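Local coordinates for uncharacterized ABC transporter solute-binding protein yclQ (PDB 3GFV) that binds iron-free and ferric petrobactin, and the precursor 3,4-dihydroxybenzoic acid, as the solute-binding component of the YclNOPQ ABC transporter that takes up ferric-petrobactin, at residues 19-24 against 117-122; 35-40 against 98-103; 131-136 against 151-156; 165-170 against 200-205; 173-178 against 224-229. One frame throughout, in Å; residues are numbered along the deposited sequence.

Contact 1: 19-24 against 117-122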
# COMPACT_ATOMS: atom_id res chain seq x y z
N VAL A 19 9.64 -20.01 -5.87
CA VAL A 19 8.99 -18.93 -5.13
C VAL A 19 7.57 -19.34 -4.74
O VAL A 19 6.68 -19.38 -5.57
CB VAL A 19 8.94 -17.65 -6.00
CG1 VAL A 19 8.14 -16.52 -5.30
CG2 VAL A 19 10.35 -17.18 -6.34
N LYS A 20 7.36 -19.67 -3.47
CA LYS A 20 5.99 -19.84 -2.97
C LYS A 20 5.32 -18.48 -2.86
O LYS A 20 5.89 -17.52 -2.34
CB LYS A 20 5.99 -20.57 -1.62
CG LYS A 20 6.38 -22.05 -1.75
CD LYS A 20 6.32 -22.81 -0.43
CE LYS A 20 6.46 -24.32 -0.68
NZ LYS A 20 7.01 -25.04 0.51
N HIS A 21 4.09 -18.39 -3.36
CA HIS A 21 3.33 -17.15 -3.26
C HIS A 21 1.85 -17.49 -3.16
O HIS A 21 1.46 -18.64 -3.33
CB HIS A 21 3.62 -16.22 -4.45
CG HIS A 21 3.18 -16.77 -5.77
ND1 HIS A 21 3.94 -17.67 -6.51
CD2 HIS A 21 2.07 -16.54 -6.51
CE1 HIS A 21 3.30 -17.96 -7.63
NE2 HIS A 21 2.16 -17.30 -7.65
N GLN A 22 1.04 -16.48 -2.88
CA GLN A 22 -0.39 -16.65 -2.67
C GLN A 22 -1.10 -17.44 -3.75
O GLN A 22 -2.03 -18.20 -3.45
CB GLN A 22 -1.08 -15.29 -2.52
CG GLN A 22 -1.56 -15.02 -1.13
CD GLN A 22 -2.54 -16.08 -0.69
OE1 GLN A 22 -2.38 -16.71 0.35
NE2 GLN A 22 -3.57 -16.30 -1.51
N LEU A 23 -0.68 -17.24 -5.00
CA LEU A 23 -1.35 -17.86 -6.14
C LEU A 23 -0.71 -19.17 -6.59
O LEU A 23 -1.14 -19.79 -7.56
CB LEU A 23 -1.43 -16.88 -7.32
CG LEU A 23 -2.32 -15.66 -7.03
CD1 LEU A 23 -2.61 -14.91 -8.31
CD2 LEU A 23 -3.63 -16.06 -6.32
N ASP A 24 0.34 -19.59 -5.88
CA ASP A 24 0.85 -20.96 -6.00
C ASP A 24 1.71 -21.32 -4.80
O ASP A 24 2.92 -21.05 -4.77
CB ASP A 24 1.60 -21.20 -7.30
CG ASP A 24 1.83 -22.69 -7.55
OD1 ASP A 24 1.66 -23.48 -6.58
OD2 ASP A 24 2.16 -23.07 -8.69
N PRO A 117 7.06 -16.42 -16.12
CA PRO A 117 6.81 -16.77 -14.72
C PRO A 117 6.23 -15.57 -14.00
O PRO A 117 6.74 -14.46 -14.13
CB PRO A 117 8.20 -17.14 -14.19
CG PRO A 117 8.95 -17.62 -15.44
CD PRO A 117 8.44 -16.72 -16.55
N THR A 118 5.15 -15.79 -13.26
CA THR A 118 4.43 -14.72 -12.61
C THR A 118 4.26 -15.06 -11.15
O THR A 118 3.93 -16.20 -10.81
CB THR A 118 3.05 -14.54 -13.25
OG1 THR A 118 3.23 -14.21 -14.63
CG2 THR A 118 2.26 -13.42 -12.56
N ILE A 119 4.52 -14.08 -10.30
CA ILE A 119 4.32 -14.27 -8.88
C ILE A 119 3.42 -13.16 -8.36
O ILE A 119 3.46 -12.04 -8.84
CB ILE A 119 5.67 -14.29 -8.11
CG1 ILE A 119 6.39 -12.93 -8.24
CG2 ILE A 119 6.54 -15.48 -8.61
CD1 ILE A 119 7.68 -12.81 -7.43
N TYR A 120 2.61 -13.52 -7.38
CA TYR A 120 1.74 -12.57 -6.68
C TYR A 120 2.39 -12.09 -5.40
O TYR A 120 2.75 -12.91 -4.54
CB TYR A 120 0.43 -13.29 -6.39
CG TYR A 120 -0.58 -12.47 -5.64
CD1 TYR A 120 -1.66 -11.91 -6.31
CD2 TYR A 120 -0.49 -12.30 -4.27
CE1 TYR A 120 -2.63 -11.16 -5.63
CE2 TYR A 120 -1.46 -11.55 -3.57
CZ TYR A 120 -2.52 -10.99 -4.27
OH TYR A 120 -3.48 -10.24 -3.62
N LEU A 121 2.57 -10.78 -5.26
CA LEU A 121 3.16 -10.22 -4.03
C LEU A 121 2.27 -9.13 -3.40
O LEU A 121 2.73 -8.02 -3.10
CB LEU A 121 4.53 -9.60 -4.29
CG LEU A 121 5.62 -10.57 -4.78
CD1 LEU A 121 6.96 -9.85 -4.96
CD2 LEU A 121 5.77 -11.77 -3.83
N GLY A 122 1.00 -9.42 -3.18
CA GLY A 122 0.19 -8.45 -2.44
C GLY A 122 0.11 -8.76 -0.97
O GLY A 122 0.08 -9.92 -0.58
O HOH W 1 2.28 -14.01 -2.17

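Contact 2: 35-40 against 98-103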
# COMPACT_ATOMS: atom_id res chain seq x y z
N LYS A 35 16.38 -10.10 -15.40
CA LYS A 35 16.85 -8.84 -15.97
C LYS A 35 15.76 -8.01 -16.63
O LYS A 35 15.98 -6.85 -16.96
CB LYS A 35 17.92 -9.14 -17.03
CG LYS A 35 19.06 -10.00 -16.53
CD LYS A 35 19.78 -9.31 -15.39
CE LYS A 35 21.03 -10.10 -14.98
NZ LYS A 35 21.47 -9.66 -13.64
N LYS A 36 14.59 -8.60 -16.86
CA LYS A 36 13.50 -7.91 -17.53
C LYS A 36 12.19 -8.15 -16.79
O LYS A 36 11.34 -8.96 -17.19
CB LYS A 36 13.37 -8.36 -18.99
CG LYS A 36 14.64 -8.14 -19.80
CD LYS A 36 14.36 -7.95 -21.29
CE LYS A 36 13.88 -9.23 -21.95
NZ LYS A 36 14.78 -10.39 -21.69
N VAL A 37 12.01 -7.42 -15.70
CA VAL A 37 10.88 -7.66 -14.82
C VAL A 37 9.77 -6.63 -15.08
O VAL A 37 10.01 -5.42 -15.12
CB VAL A 37 11.34 -7.62 -13.34
CG1 VAL A 37 10.17 -7.98 -12.41
CG2 VAL A 37 12.50 -8.58 -13.13
N VAL A 38 8.54 -7.13 -15.30
CA VAL A 38 7.38 -6.27 -15.46
C VAL A 38 6.64 -6.28 -14.13
O VAL A 38 6.35 -7.34 -13.59
CB VAL A 38 6.46 -6.79 -16.61
CG1 VAL A 38 5.12 -6.05 -16.62
CG2 VAL A 38 7.15 -6.62 -17.93
N VAL A 39 6.34 -5.09 -13.60
CA VAL A 39 5.85 -5.00 -12.23
C VAL A 39 4.51 -4.26 -12.20
O VAL A 39 4.44 -3.08 -12.57
CB VAL A 39 6.86 -4.22 -11.36
CG1 VAL A 39 6.38 -4.12 -9.93
CG2 VAL A 39 8.24 -4.90 -11.44
N PHE A 40 3.47 -4.96 -11.77
CA PHE A 40 2.13 -4.39 -11.64
C PHE A 40 1.76 -4.09 -10.19
O PHE A 40 0.64 -3.70 -9.91
CB PHE A 40 1.07 -5.31 -12.26
CG PHE A 40 0.91 -5.11 -13.73
CD1 PHE A 40 1.73 -5.78 -14.62
CD2 PHE A 40 -0.04 -4.22 -14.22
CE1 PHE A 40 1.59 -5.57 -16.00
CE2 PHE A 40 -0.18 -4.02 -15.58
CZ PHE A 40 0.65 -4.70 -16.47
N LEU A 98 10.24 -12.24 -15.72
CA LEU A 98 9.46 -12.35 -14.48
C LEU A 98 8.35 -11.30 -14.49
O LEU A 98 8.57 -10.16 -14.91
CB LEU A 98 10.35 -12.15 -13.25
CG LEU A 98 9.63 -12.10 -11.89
CD1 LEU A 98 8.98 -13.43 -11.53
CD2 LEU A 98 10.59 -11.67 -10.78
N ILE A 99 7.15 -11.67 -14.05
CA ILE A 99 6.07 -10.68 -13.89
C ILE A 99 5.61 -10.72 -12.44
O ILE A 99 5.43 -11.80 -11.87
CB ILE A 99 4.88 -10.95 -14.83
CG1 ILE A 99 5.37 -11.03 -16.30
CG2 ILE A 99 3.84 -9.84 -14.68
CD1 ILE A 99 4.29 -11.58 -17.27
N ILE A 100 5.46 -9.54 -11.84
CA ILE A 100 5.00 -9.44 -10.46
C ILE A 100 3.64 -8.76 -10.46
O ILE A 100 3.48 -7.65 -11.00
CB ILE A 100 5.96 -8.60 -9.61
CG1 ILE A 100 7.33 -9.29 -9.49
CG2 ILE A 100 5.32 -8.27 -8.22
CD1 ILE A 100 8.38 -8.43 -8.77
N ILE A 101 2.65 -9.43 -9.88
CA ILE A 101 1.31 -8.84 -9.80
C ILE A 101 0.81 -8.78 -8.37
O ILE A 101 1.43 -9.32 -7.45
CB ILE A 101 0.28 -9.64 -10.66
CG1 ILE A 101 0.13 -11.08 -10.13
CG2 ILE A 101 0.70 -9.64 -12.11
CD1 ILE A 101 -0.99 -11.89 -10.78
N SER A 102 -0.31 -8.11 -8.16
CA SER A 102 -0.95 -8.18 -6.86
C SER A 102 -2.46 -8.15 -7.01
O SER A 102 -2.99 -8.60 -8.01
CB SER A 102 -0.42 -7.11 -5.88
OG SER A 102 -0.56 -5.81 -6.42
N ALA A 103 -3.15 -7.68 -5.99
CA ALA A 103 -4.58 -7.94 -5.90
C ALA A 103 -5.38 -7.47 -7.12
O ALA A 103 -6.30 -8.16 -7.57
CB ALA A 103 -5.14 -7.34 -4.61
O HOH W 2 -2.07 -4.78 -8.16

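Contact 3: 131-136 against 151-156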
# COMPACT_ATOMS: atom_id res chain seq x y z
N SER A 131 2.71 -11.24 5.74
CA SER A 131 2.73 -11.17 4.28
C SER A 131 3.73 -10.11 3.80
O SER A 131 4.43 -10.31 2.80
CB SER A 131 1.32 -10.94 3.68
OG SER A 131 0.81 -9.70 4.10
N PHE A 132 3.80 -8.98 4.51
CA PHE A 132 4.76 -7.92 4.19
C PHE A 132 6.18 -8.46 4.24
O PHE A 132 6.97 -8.31 3.30
CB PHE A 132 4.63 -6.76 5.18
CG PHE A 132 5.57 -5.61 4.90
CD1 PHE A 132 5.24 -4.65 3.96
CD2 PHE A 132 6.76 -5.46 5.62
CE1 PHE A 132 6.09 -3.57 3.71
CE2 PHE A 132 7.63 -4.40 5.36
CZ PHE A 132 7.27 -3.44 4.41
N LYS A 133 6.54 -9.10 5.33
CA LYS A 133 7.90 -9.65 5.40
C LYS A 133 8.13 -10.74 4.36
O LYS A 133 9.20 -10.81 3.74
CB LYS A 133 8.20 -10.17 6.80
CG LYS A 133 8.24 -9.03 7.81
CD LYS A 133 8.56 -9.55 9.20
CE LYS A 133 9.07 -8.42 10.08
NZ LYS A 133 9.35 -8.90 11.46
N SER A 134 7.13 -11.58 4.14
CA SER A 134 7.31 -12.67 3.18
C SER A 134 7.54 -12.12 1.77
O SER A 134 8.39 -12.60 1.04
CB SER A 134 6.12 -13.62 3.21
OG SER A 134 6.22 -14.56 2.17
N ASP A 135 6.80 -11.08 1.41
CA ASP A 135 6.94 -10.48 0.08
C ASP A 135 8.33 -9.91 -0.10
O ASP A 135 8.98 -10.15 -1.13
CB ASP A 135 5.92 -9.35 -0.12
CG ASP A 135 4.50 -9.86 -0.31
OD1 ASP A 135 4.32 -11.11 -0.40
OD2 ASP A 135 3.57 -9.02 -0.37
N ALA A 136 8.78 -9.12 0.88
CA ALA A 136 10.11 -8.52 0.84
C ALA A 136 11.19 -9.59 0.76
O ALA A 136 12.13 -9.51 -0.05
CB ALA A 136 10.34 -7.60 2.08
N ASP A 151 18.00 -6.49 6.96
CA ASP A 151 18.35 -5.27 7.68
C ASP A 151 17.26 -4.20 7.55
O ASP A 151 16.92 -3.52 8.53
CB ASP A 151 19.68 -4.73 7.18
CG ASP A 151 20.85 -5.62 7.55
OD1 ASP A 151 20.73 -6.42 8.51
OD2 ASP A 151 21.91 -5.53 6.88
N GLU A 152 16.70 -4.06 6.35
CA GLU A 152 15.63 -3.10 6.14
C GLU A 152 14.38 -3.49 6.92
O GLU A 152 13.70 -2.63 7.47
CB GLU A 152 15.31 -2.97 4.65
CG GLU A 152 16.45 -2.36 3.83
CD GLU A 152 16.83 -0.97 4.32
OE1 GLU A 152 15.91 -0.16 4.58
OE2 GLU A 152 18.04 -0.68 4.43
N LEU A 153 14.07 -4.78 6.96
CA LEU A 153 12.90 -5.23 7.72
C LEU A 153 13.14 -4.95 9.21
O LEU A 153 12.21 -4.53 9.92
CB LEU A 153 12.64 -6.72 7.48
CG LEU A 153 12.05 -7.02 6.09
CD1 LEU A 153 11.90 -8.53 5.87
CD2 LEU A 153 10.71 -6.31 5.88
N ALA A 154 14.36 -5.18 9.68
CA ALA A 154 14.68 -4.88 11.07
C ALA A 154 14.47 -3.41 11.41
O ALA A 154 13.91 -3.08 12.47
CB ALA A 154 16.14 -5.33 11.43
N ASN A 155 14.92 -2.51 10.54
CA ASN A 155 14.72 -1.08 10.76
C ASN A 155 13.24 -0.72 10.78
O ASN A 155 12.80 0.09 11.59
CB ASN A 155 15.39 -0.24 9.68
CG ASN A 155 16.89 -0.33 9.72
OD1 ASN A 155 17.48 -0.63 10.77
ND2 ASN A 155 17.53 -0.08 8.58
N ILE A 156 12.48 -1.31 9.86
CA ILE A 156 11.05 -1.10 9.84
C ILE A 156 10.38 -1.61 11.14
O ILE A 156 9.53 -0.92 11.71
CB ILE A 156 10.45 -1.73 8.57
CG1 ILE A 156 10.79 -0.83 7.39
CG2 ILE A 156 8.93 -1.91 8.71
CD1 ILE A 156 10.48 -1.44 6.02

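Contact 4: 165-170 against 200-205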
# COMPACT_ATOMS: atom_id res chain seq x y z
N LYS A 165 4.42 2.53 20.30
CA LYS A 165 4.61 3.08 21.65
C LYS A 165 3.97 4.47 21.75
O LYS A 165 3.26 4.77 22.72
CB LYS A 165 6.09 3.08 22.06
CG LYS A 165 6.29 3.38 23.52
CD LYS A 165 7.68 2.99 24.01
CE LYS A 165 7.75 1.52 24.38
NZ LYS A 165 9.08 1.19 24.95
N THR A 166 4.21 5.31 20.75
CA THR A 166 3.62 6.64 20.69
C THR A 166 2.10 6.55 20.68
O THR A 166 1.41 7.29 21.41
CB THR A 166 4.08 7.38 19.42
OG1 THR A 166 5.50 7.58 19.48
CG2 THR A 166 3.38 8.72 19.28
N ALA A 167 1.56 5.66 19.85
CA ALA A 167 0.10 5.53 19.76
C ALA A 167 -0.50 5.13 21.11
O ALA A 167 -1.55 5.63 21.51
CB ALA A 167 -0.29 4.52 18.69
N GLU A 168 0.16 4.20 21.79
CA GLU A 168 -0.36 3.68 23.05
C GLU A 168 -0.21 4.67 24.21
O GLU A 168 -1.02 4.66 25.14
CB GLU A 168 0.25 2.31 23.36
CG GLU A 168 -0.28 1.24 22.38
CD GLU A 168 0.39 -0.12 22.51
OE1 GLU A 168 1.39 -0.24 23.24
OE2 GLU A 168 -0.11 -1.08 21.87
N LYS A 169 0.80 5.54 24.13
CA LYS A 169 0.98 6.58 25.15
C LYS A 169 -0.17 7.57 25.21
O LYS A 169 -0.48 8.10 26.28
CB LYS A 169 2.28 7.35 24.90
CG LYS A 169 3.46 6.84 25.70
CD LYS A 169 4.81 7.21 25.07
CE LYS A 169 5.95 6.65 25.94
NZ LYS A 169 7.26 6.48 25.27
N LEU A 170 -0.79 7.83 24.07
CA LEU A 170 -1.75 8.92 23.93
C LEU A 170 -3.04 8.66 24.66
O LEU A 170 -3.68 9.61 25.11
CB LEU A 170 -2.07 9.11 22.44
CG LEU A 170 -1.00 9.84 21.64
CD1 LEU A 170 -1.36 9.77 20.16
CD2 LEU A 170 -0.89 11.29 22.09
N PHE A 200 0.41 -0.33 13.52
CA PHE A 200 0.92 0.90 14.12
C PHE A 200 0.35 1.15 15.51
O PHE A 200 0.78 2.08 16.19
CB PHE A 200 0.64 2.13 13.25
CG PHE A 200 1.22 2.05 11.86
CD1 PHE A 200 2.25 1.16 11.58
CD2 PHE A 200 0.73 2.86 10.84
CE1 PHE A 200 2.77 1.07 10.30
CE2 PHE A 200 1.25 2.80 9.54
CZ PHE A 200 2.28 1.90 9.27
N GLY A 201 -0.64 0.37 15.91
CA GLY A 201 -1.09 0.39 17.29
C GLY A 201 -2.12 1.45 17.69
O GLY A 201 -2.41 1.63 18.88
N VAL A 202 -2.68 2.17 16.72
CA VAL A 202 -3.69 3.19 17.02
C VAL A 202 -4.97 2.50 17.50
O VAL A 202 -5.49 1.60 16.84
CB VAL A 202 -4.00 4.13 15.81
CG1 VAL A 202 -5.15 5.11 16.13
CG2 VAL A 202 -2.71 4.90 15.38
N ALA A 203 -5.47 2.87 18.67
CA ALA A 203 -6.72 2.26 19.13
C ALA A 203 -7.88 2.63 18.18
O ALA A 203 -8.06 3.80 17.86
CB ALA A 203 -7.04 2.74 20.55
N PRO A 204 -8.66 1.63 17.74
CA PRO A 204 -9.77 1.95 16.84
C PRO A 204 -10.86 2.69 17.60
O PRO A 204 -11.22 2.28 18.71
CB PRO A 204 -10.29 0.57 16.41
CG PRO A 204 -9.25 -0.41 16.82
CD PRO A 204 -8.53 0.18 17.98
N ALA A 205 -11.37 3.77 17.03
CA ALA A 205 -12.53 4.46 17.58
C ALA A 205 -13.79 3.60 17.45
O ALA A 205 -14.74 3.75 18.22
CB ALA A 205 -12.73 5.83 16.90
O HOH W 3 -4.07 5.23 19.89

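Contact 5: 173-178 against 224-229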
# COMPACT_ATOMS: atom_id res chain seq x y z
N ASN A 173 -8.02 7.55 20.46
CA ASN A 173 -8.35 6.60 19.41
C ASN A 173 -8.31 7.24 18.02
O ASN A 173 -8.08 8.45 17.90
CB ASN A 173 -9.70 5.93 19.66
CG ASN A 173 -10.85 6.93 19.70
OD1 ASN A 173 -10.82 7.93 18.98
ND2 ASN A 173 -11.87 6.65 20.51
N GLY A 174 -8.50 6.42 16.99
CA GLY A 174 -8.43 6.92 15.62
C GLY A 174 -9.48 6.27 14.74
O GLY A 174 -9.85 5.10 14.94
N LEU A 175 -9.95 7.04 13.77
CA LEU A 175 -10.83 6.51 12.73
C LEU A 175 -10.17 6.74 11.37
O LEU A 175 -9.64 7.83 11.12
CB LEU A 175 -12.18 7.23 12.78
CG LEU A 175 -13.17 6.91 11.65
CD1 LEU A 175 -13.63 5.45 11.74
CD2 LEU A 175 -14.39 7.89 11.67
N VAL A 176 -10.20 5.73 10.51
CA VAL A 176 -9.65 5.86 9.15
C VAL A 176 -10.78 5.92 8.14
O VAL A 176 -11.63 5.02 8.09
CB VAL A 176 -8.76 4.64 8.81
CG1 VAL A 176 -8.11 4.82 7.43
CG2 VAL A 176 -7.66 4.47 9.88
N ILE A 177 -10.79 6.96 7.31
CA ILE A 177 -11.84 7.11 6.29
C ILE A 177 -11.24 7.38 4.93
O ILE A 177 -10.16 7.96 4.83
CB ILE A 177 -12.87 8.21 6.58
CG1 ILE A 177 -12.18 9.59 6.73
CG2 ILE A 177 -13.75 7.84 7.80
CD1 ILE A 177 -13.13 10.75 6.82
N MSE A 178 -11.96 7.00 3.89
CA MSE A 178 -11.59 7.38 2.53
C MSE A 178 -12.75 8.17 1.93
O MSE A 178 -13.93 7.78 2.06
CB MSE A 178 -11.23 6.15 1.68
CG MSE A 178 -10.86 6.52 0.26
SE MSE A 178 -10.23 4.90 -0.68
CE MSE A 178 -11.95 4.13 -0.93
N SER A 224 -19.51 11.88 13.58
CA SER A 224 -19.95 12.57 14.79
C SER A 224 -20.24 11.58 15.90
O SER A 224 -19.81 11.74 17.05
CB SER A 224 -21.20 13.40 14.46
OG SER A 224 -21.76 13.96 15.63
N LYS A 225 -20.98 10.53 15.60
CA LYS A 225 -21.30 9.60 16.68
C LYS A 225 -20.08 8.82 17.17
O LYS A 225 -20.01 8.42 18.32
CB LYS A 225 -22.48 8.70 16.35
CG LYS A 225 -22.15 7.43 15.67
CD LYS A 225 -23.26 6.42 15.93
CE LYS A 225 -23.08 5.19 15.07
NZ LYS A 225 -24.17 4.19 15.31
N THR A 226 -19.12 8.60 16.27
CA THR A 226 -17.89 7.90 16.64
C THR A 226 -16.95 8.79 17.43
O THR A 226 -16.25 8.30 18.32
CB THR A 226 -17.20 7.39 15.37
OG1 THR A 226 -18.10 6.50 14.70
CG2 THR A 226 -15.89 6.68 15.71
N ASN A 227 -16.97 10.10 17.14
CA ASN A 227 -16.10 11.07 17.82
C ASN A 227 -14.62 10.64 17.99
O ASN A 227 -14.07 10.60 19.09
CB ASN A 227 -16.70 11.46 19.20
CG ASN A 227 -15.98 12.65 19.82
OD1 ASN A 227 -15.46 13.49 19.11
ND2 ASN A 227 -15.97 12.71 21.18
N PRO A 228 -13.95 10.36 16.87
CA PRO A 228 -12.55 9.92 16.98
C PRO A 228 -11.64 11.06 17.44
O PRO A 228 -11.86 12.21 17.08
CB PRO A 228 -12.19 9.55 15.53
CG PRO A 228 -13.07 10.53 14.71
CD PRO A 228 -14.40 10.51 15.48
N ASP A 229 -10.62 10.73 18.22
CA ASP A 229 -9.62 11.72 18.62
C ASP A 229 -8.70 12.09 17.47
O ASP A 229 -8.27 13.24 17.35
CB ASP A 229 -8.78 11.14 19.77
CG ASP A 229 -9.63 10.78 20.97
OD1 ASP A 229 -10.45 11.64 21.35
OD2 ASP A 229 -9.50 9.64 21.48
O HOH W 4 -14.51 7.89 20.63

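Contact 1: 19-24 against 117-122
The imidazole of His21 lies flat over the backbone of Ile119: Ile119 CA sits 3.9 Å from the ring centroid and only 7° off the ring normal, a CH-pi contact over the middle of one face. The opposite face is taken by the backbone N of Asp24, offset toward the rim, because residues 21-24 form a type I beta turn that folds back over the ring. CG lies between the backbone N and the carbonyl carbon (chi1 64°), over the 118-120 strand. At the ring's edge, in its plane, ND1 makes a weak hydrogen bond of 3.4 Å to Val19 O, a tie that helps fix the ring's rotation; NE2 is hydrogen-bonded as well, to a partner beyond the two segments. CD2 approaches Tyr120 N at 3.2 Å.

Two apolar pairs flank the histidine. On one flank Val19 CG1 meets Ile119 CG2 at 3.8 Å, two branched side chains crossing at about a right angle. On the other, Leu23 CG rests 3.7 Å from Tyr120 CB, while Gln22 CB touches the phenol ring at CD2, 3.5 Å away, its amide leading off elsewhere. Water 1 joins the backbones, accepting from Gln22 N and donating to Tyr120 O.

Strand 27-31, paired with 16-21, also reaches Ile119 through Val30. No direct hydrogen bond links the two segments, so the N-terminal hairpin is laid on the edge strand of the parallel sheet by ring-over-backbone packing, apolar contacts and one water; a flat, polar-edged imidazole suits such a place, offering a face to carbon and nitrogens to acceptors or donors.

Contact 2: 35-40 against 98-103
Val38 is gripped from both its backbone polar atoms by the neighbouring strand: its N donates to Leu98 O at 3.1 Å and its O accepts from Ile100 N at 2.9 Å. Phe40 N continues the ladder with a bond of 2.8 Å to Ile100 O. All three are nearly straight, with N-H...O angles between 161° and 168°, as expected of parallel strands whose segments run only 13° apart. Between the bonds, two CA-H...O contacts add to the seam, from Val37 CA to Leu98 O and from Ile99 CA to Val38 O.

The apolar contacts divide between the two faces. Val37, Val39, Leu98 and Ile100 share one; there Val37 and Leu98 lie side by side, pointing the same way, and Val37 CG1 touches both Leu98 CD2 and Ile100 CD1 at 4.1 Å. Val38 and Ile99 occupy the other. Branched aliphatic residues suit a buried central strand, filling both faces without polar groups to satisfy.

Beyond the strand end, the Ser102 hydroxyl is hydrogen-bonded to Asp41. Helix 42-50 covers Val39 and Ile100 on one face, helix 109-115 covers Ile99 and Ile101 on the other, and strands 57-60 and 118-120 extend the sheet beside 37-39 and 98-101 respectively.

Contact 3: 131-136 against 151-156
Helix segments 131-136 and 151-156 run nearly antiparallel, at 157°, with their axes 11.0 Å apart, and Lys133 and Leu153 have the closest CA atoms. At that spacing the gap is bridged by long side chains. Leu153 is the central one: chi1 (-74°) sets its CG anti to the carbonyl carbon, toward the other helix. Its two methyls have different partners. CD2 meets Phe132 CE2 at 3.7 Å and Ala136 CB at 4.0 Å, while CD1 lies 4.1 Å from Lys133 O. Phe132 and Leu153 slide past each other in opposite directions. Farther out on the ring, Phe132 CZ meets Ile156 CD1 at 4.1 Å, the methyl lying at the ring edge near its plane. The small Ala136 lets Leu153 approach the first helix one turn beyond Phe132.

Lys133 suits the border of this apolar patch, since its methylene chain can pack while its charge stays outside: CG touches Leu153 CD2 at 4.2 Å, and the extended chain carries NZ to a salt bridge with Asp157, on the same helix as Leu153. Apart from the Lys133 carbonyl, the two segments meet through carbon alone.

Met284 of helix 281-296 also touches both Phe132 and Ile156, so helices 128-142, 146-170 and 281-296 meet around the aromatic ring.

Contact 4: 165-170 against 200-205
Glu168 reaches across to the loop at Gly201, with Ala167 beside it doing the closer packing. From CB, which leaves the helix to one flank of the contact, the glutamate chain places CG anti to the carbonyl carbon (chi1 -70°), and there CG comes 4.1 Å from Gly201 O. CG makes the touch; beyond it the extended chain runs on past that carbonyl oxygen, to which neither CD nor the carboxylate comes closer, and OE2 has a long, weak ion pair with Lys164 on its own helix. An exposed glutamate suits this border, where its CG methylene lies against the carbonyl and its charge remains at the surface.

Ala167 has a single side-chain atom, and it is the centre of the contact. Its CB lies 3.6 Å from Gly201 O and 3.7 Å from Phe200 O, and also touches Val202 CG2 at 4.1 Å. A small methyl suits a place where the Ala167 and Val202 CA atoms are 5.2 Å apart. Gly201 is the first residue to leave helical angles after helix 195-198, and at its phi of 85° any side chain would collide with the Phe200 carbonyl O, which is why glycine suits this position. Water 3 adds a polar link, lying 3.0 Å from both Ala167 O and Ala203 N and accepting from the latter.

Helix 281-296 lies alongside, with Leu295 on Ala167 and Ile288 and Val291 on Phe200, while Val202 packs on Ile196 of helix 195-198. The last turns of helix 146-170 thus pack on the loop that leads into the short strand 203-204, beside strand 173-180.

Contact 5: 173-178 against 224-229
Where helix 220-226 turns into strand 230-235, the connecting residues pack against the start of the neighbouring parallel strand, 173-180, in the mixed sheet. Asn173 and Asp229 carry the polar part through a reciprocal pair of backbone-to-side-chain hydrogen bonds. Asn173 N donates to Asp229 OD2 at 2.8 Å, using the anti lone pair of that oxygen, and Asp229 N donates to Asn173 OD1 at 2.9 Å, tilted 19° from the carbonyl plane. Asn173 CG sits between its own backbone N and carbonyl carbon (chi1 61°), a position from which OD1 can accept from Asp229 N, and the two side chains cross at about a right angle with their planes 17° apart. The amide's other end, ND2, donates to water 4, which in turn donates to Thr226 O. Asp229 OD1 is held by Asn259 ND2.

Beside this, Leu175 CB packs on Pro228 CB at 3.6 Å, an apolar patch next to the polar pair. Asn227, with positive phi, ends the helix and lets the chain turn; asparagine tolerates such angles well, and its OD1 accepts from Asn259 N.

Asn173 and Asp229 lie just where strands 173-180 and 230-235 begin to pair, in the alpha/beta layering typical of a periplasmic binding protein domain.

How the contacts relate
From the N terminus, contact 1 closes the first long loop, laying the opening hairpin on strand 118-120; contact 2 is nested inside it, pairing strands 37-39 and 98-101. The two touch through the sheet they share. Contact 3 follows in series, packing helix 128-142, which comes after that sheet, on the long helix 146-170. This helix also serves contact 4, whose centre lies about 22 Å from that of contact 3, and so links the two halves of the chain. Contact 5 joins the end of helix 220-226 to the start of strand 173-180. Contacts 4 and 5 cross, their segments alternating, and meet where strands 203-204 and 173-180 are neighbours.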